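Local coordinates for Tol-Pal system protein TolB (Acinetobacter baumannii, PDB 7MX5), which is the periplasmic component of the Tol-Pal system, which probably helps the outer membrane invaginate during cell division and maintains its integrity, at residues 7-12 and 380-385. Residues are numbered along the deposited sequence; the frame is centred on the assembly and turned at random.
Sequences IAKAPD and RFRMNL
Ile7 crosses Met383 obliquely, its CD1 methyl 3.5 Å from Met383 CG, and the same methyl meets the tip of Phe381, 3.9 Å from CZ. CG1, the branch that carries CD1, is anti to the carbonyl carbon of Ile7 (chi1 -56°), while CG2 lies near Phe381 CE1. Farther along the ring, Pro11 CD meets its edge, in plane and 3.7 Å from Phe381 CD1, the two side chains lying side by side and pointing the same way. The strands run antiparallel but out of step: Ala8 and Lys9 both face Arg382, a classic beta bulge. Ala8 N donates to Arg382 O at 3.0 Å from above the carbonyl plane, and Lys9 N adds a weak bond to that same oxygen. In return Arg382 N reaches Lys9 O on a lone pair in its carbonyl plane, an oxygen that also receives a CA-H...O contact from Phe381. Strand 6-9, from the amino-terminal domain, is thereby added as an edge strand to the beta-propeller sheet, next to strand 382-386. Ile7 and Met383 share one face of this sheet; on the other, Lys9 CB lies over one face of the Arg382 guanidinium, toward its rim, while Lys9 NZ and Arg382 NH2 stand 4.2 Å apart, like charges with no bond between them; Lys9 NZ instead makes a weak hydrogen bond to Gly379 O. Ala8 CB abuts Asn384 ND2 at 3.4 Å, the amide's OD1 being hydrogen-bonded to Ser373 OG on strand 369-376.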
ATOM      1  N   ILE A   7      13.650  -8.598   0.934  1.00 40.69           N
ATOM      2  CA  ILE A   7      13.977  -7.922  -0.317  1.00 46.67           C
ATOM      3  C   ILE A   7      14.259  -9.003  -1.351  1.00 53.47           C
ATOM      4  O   ILE A   7      15.136  -9.852  -1.149  1.00 47.32           O
ATOM      5  CB  ILE A   7      15.177  -6.972  -0.169  1.00 46.07           C
ATOM      6  CG1 ILE A   7      14.949  -5.939   0.937  1.00 51.23           C
ATOM      7  CG2 ILE A   7      15.443  -6.252  -1.479  1.00 52.59           C
ATOM      8  CD1 ILE A   7      13.602  -5.291   0.909  1.00 53.66           C
ATOM      9  N   ALA A   8      13.515  -8.980  -2.455  1.00 51.07           N
ATOM     10  CA  ALA A   8      13.633  -9.999  -3.492  1.00 51.24           C
ATOM     11  C   ALA A   8      14.471  -9.539  -4.677  1.00 53.80           C
ATOM     12  O   ALA A   8      15.381 -10.252  -5.108  1.00 55.42           O
ATOM     13  CB  ALA A   8      12.239 -10.424  -3.971  1.00 50.70           C
ATOM     14  N   LYS A   9      14.181  -8.357  -5.217  1.00 62.13           N
ATOM     15  CA  LYS A   9      14.895  -7.819  -6.373  1.00 56.80           C
ATOM     16  C   LYS A   9      15.345  -6.401  -6.032  1.00 63.55           C
ATOM     17  O   LYS A   9      14.543  -5.464  -6.059  1.00 55.71           O
ATOM     18  CB  LYS A   9      14.018  -7.842  -7.622  1.00 54.69           C
ATOM     19  CG  LYS A   9      14.709  -7.345  -8.880  1.00 62.04           C
ATOM     20  CD  LYS A   9      13.699  -6.871  -9.915  1.00 62.69           C
ATOM     21  CE  LYS A   9      13.745  -7.719 -11.174  1.00 69.03           C
ATOM     22  NZ  LYS A   9      12.837  -7.185 -12.226  1.00 69.60           N
ATOM     23  N   ALA A  10      16.624  -6.251  -5.700  1.00 69.33           N
ATOM     24  CA  ALA A  10      17.169  -4.935  -5.427  1.00 60.39           C
ATOM     25  C   ALA A  10      17.282  -4.136  -6.725  1.00 75.05           C
ATOM     26  O   ALA A  10      17.424  -4.715  -7.806  1.00 74.17           O
ATOM     27  CB  ALA A  10      18.539  -5.052  -4.764  1.00 65.63           C
ATOM     28  N   PRO A  11      17.208  -2.808  -6.651  1.00 76.59           N
ATOM     29  CA  PRO A  11      17.439  -1.999  -7.854  1.00 81.08           C
ATOM     30  C   PRO A  11      18.844  -2.238  -8.382  1.00 82.81           C
ATOM     31  O   PRO A  11      19.819  -2.214  -7.627  1.00 87.95           O
ATOM     32  CB  PRO A  11      17.245  -0.559  -7.364  1.00 83.03           C
ATOM     33  CG  PRO A  11      17.432  -0.619  -5.887  1.00 62.67           C
ATOM     34  CD  PRO A  11      16.969  -1.978  -5.458  1.00 73.38           C
ATOM     35  N   ASP A  12      18.936  -2.490  -9.693  1.00 89.85           N
ATOM     36  CA  ASP A  12      20.196  -2.910 -10.300  1.00 95.20           C
ATOM     37  C   ASP A  12      21.328  -1.955  -9.943  1.00105.72           C
ATOM     38  O   ASP A  12      22.350  -2.361  -9.379  1.00105.69           O
ATOM     39  CB  ASP A  12      20.034  -3.017 -11.817  1.00 81.84           C
ATOM     40  CG  ASP A  12      21.178  -3.768 -12.471  1.00 83.49           C
ATOM     41  OD1 ASP A  12      22.109  -4.189 -11.753  1.00 84.97           O
ATOM     42  OD2 ASP A  12      21.144  -3.940 -13.706  1.00 87.64           O
ATOM     43  N   ARG A 380      11.714  -2.548 -11.047  1.00 44.47           N
ATOM     44  CA  ARG A 380      13.055  -2.978 -10.672  1.00 52.14           C
ATOM     45  C   ARG A 380      13.186  -3.402  -9.221  1.00 54.66           C
ATOM     46  O   ARG A 380      14.198  -4.012  -8.865  1.00 56.74           O
ATOM     47  CB  ARG A 380      14.071  -1.857 -10.913  1.00 51.16           C
ATOM     48  CG  ARG A 380      14.115  -1.348 -12.317  1.00 59.99           C
ATOM     49  CD  ARG A 380      13.779   0.116 -12.292  1.00 65.31           C
ATOM     50  NE  ARG A 380      14.652   0.870 -11.405  1.00 60.64           N
ATOM     51  CZ  ARG A 380      15.550   1.752 -11.819  1.00 67.26           C
ATOM     52  NH1 ARG A 380      15.720   2.012 -13.105  1.00 66.36           N
ATOM     53  NH2 ARG A 380      16.291   2.393 -10.921  1.00 73.06           N
ATOM     54  N   PHE A 381      12.219  -3.071  -8.374  1.00 47.82           N
ATOM     55  CA  PHE A 381      12.297  -3.365  -6.952  1.00 47.79           C
ATOM     56  C   PHE A 381      11.172  -4.316  -6.582  1.00 40.56           C
ATOM     57  O   PHE A 381      10.000  -4.022  -6.836  1.00 40.72           O
ATOM     58  CB  PHE A 381      12.212  -2.087  -6.116  1.00 47.89           C
ATOM     59  CG  PHE A 381      12.366  -2.325  -4.648  1.00 45.11           C
ATOM     60  CD1 PHE A 381      13.620  -2.525  -4.096  1.00 49.56           C
ATOM     61  CD2 PHE A 381      11.258  -2.370  -3.820  1.00 52.41           C
ATOM     62  CE1 PHE A 381      13.765  -2.753  -2.745  1.00 48.51           C
ATOM     63  CE2 PHE A 381      11.397  -2.599  -2.469  1.00 57.00           C
ATOM     64  CZ  PHE A 381      12.651  -2.794  -1.932  1.00 56.72           C
ATOM     65  N   ARG A 382      11.528  -5.452  -5.993  1.00 42.87           N
ATOM     66  CA  ARG A 382      10.553  -6.373  -5.433  1.00 52.94           C
ATOM     67  C   ARG A 382      10.793  -6.531  -3.941  1.00 50.61           C
ATOM     68  O   ARG A 382      11.936  -6.660  -3.489  1.00 50.84           O
ATOM     69  CB  ARG A 382      10.588  -7.742  -6.117  1.00 48.98           C
ATOM     70  CG  ARG A 382       9.196  -8.282  -6.401  1.00 49.14           C
ATOM     71  CD  ARG A 382       9.218  -9.680  -6.974  1.00 63.53           C
ATOM     72  NE  ARG A 382       9.540  -9.678  -8.395  1.00 52.20           N
ATOM     73  CZ  ARG A 382      10.579 -10.307  -8.924  1.00 70.85           C
ATOM     74  NH1 ARG A 382      11.411 -11.015  -8.179  1.00 63.93           N
ATOM     75  NH2 ARG A 382      10.790 -10.224 -10.235  1.00 76.47           N
ATOM     76  N   MET A 383       9.699  -6.513  -3.188  1.00 45.65           N
ATOM     77  CA  MET A 383       9.705  -6.624  -1.738  1.00 45.84           C
ATOM     78  C   MET A 383       8.662  -7.658  -1.351  1.00 46.18           C
ATOM     79  O   MET A 383       7.514  -7.575  -1.799  1.00 46.17           O
ATOM     80  CB  MET A 383       9.399  -5.267  -1.097  1.00 56.07           C
ATOM     81  CG  MET A 383      10.224  -4.931   0.124  1.00 60.05           C
ATOM     82  SD  MET A 383       9.844  -3.279   0.742  1.00 72.92           S
ATOM     83  CE  MET A 383       8.405  -3.605   1.753  1.00 63.12           C
ATOM     84  N   ASN A 384       9.056  -8.635  -0.543  1.00 45.01           N
ATOM     85  CA  ASN A 384       8.181  -9.743  -0.190  1.00 43.01           C
ATOM     86  C   ASN A 384       7.781  -9.666   1.275  1.00 47.32           C
ATOM     87  O   ASN A 384       8.617  -9.413   2.149  1.00 36.53           O
ATOM     88  CB  ASN A 384       8.852 -11.087  -0.479  1.00 49.58           C
ATOM     89  CG  ASN A 384       8.811 -11.450  -1.949  1.00 43.21           C
ATOM     90  OD1 ASN A 384       7.891 -11.061  -2.668  1.00 40.42           O
ATOM     91  ND2 ASN A 384       9.807 -12.200  -2.404  1.00 43.76           N
ATOM     92  N   LEU A 385       6.491  -9.888   1.533  1.00 39.86           N
ATOM     93  CA  LEU A 385       5.929  -9.937   2.881  1.00 49.50           C
ATOM     94  C   LEU A 385       5.278 -11.301   3.092  1.00 43.74           C
ATOM     95  O   LEU A 385       4.045 -11.417   3.101  1.00 39.03           O
ATOM     96  CB  LEU A 385       4.911  -8.819   3.105  1.00 46.68           C
ATOM     97  CG  LEU A 385       5.378  -7.391   3.406  1.00 47.08           C
ATOM     98  CD1 LEU A 385       6.174  -7.344   4.703  1.00 45.30           C
ATOM     99  CD2 LEU A 385       6.173  -6.788   2.254  1.00 51.60           C
TER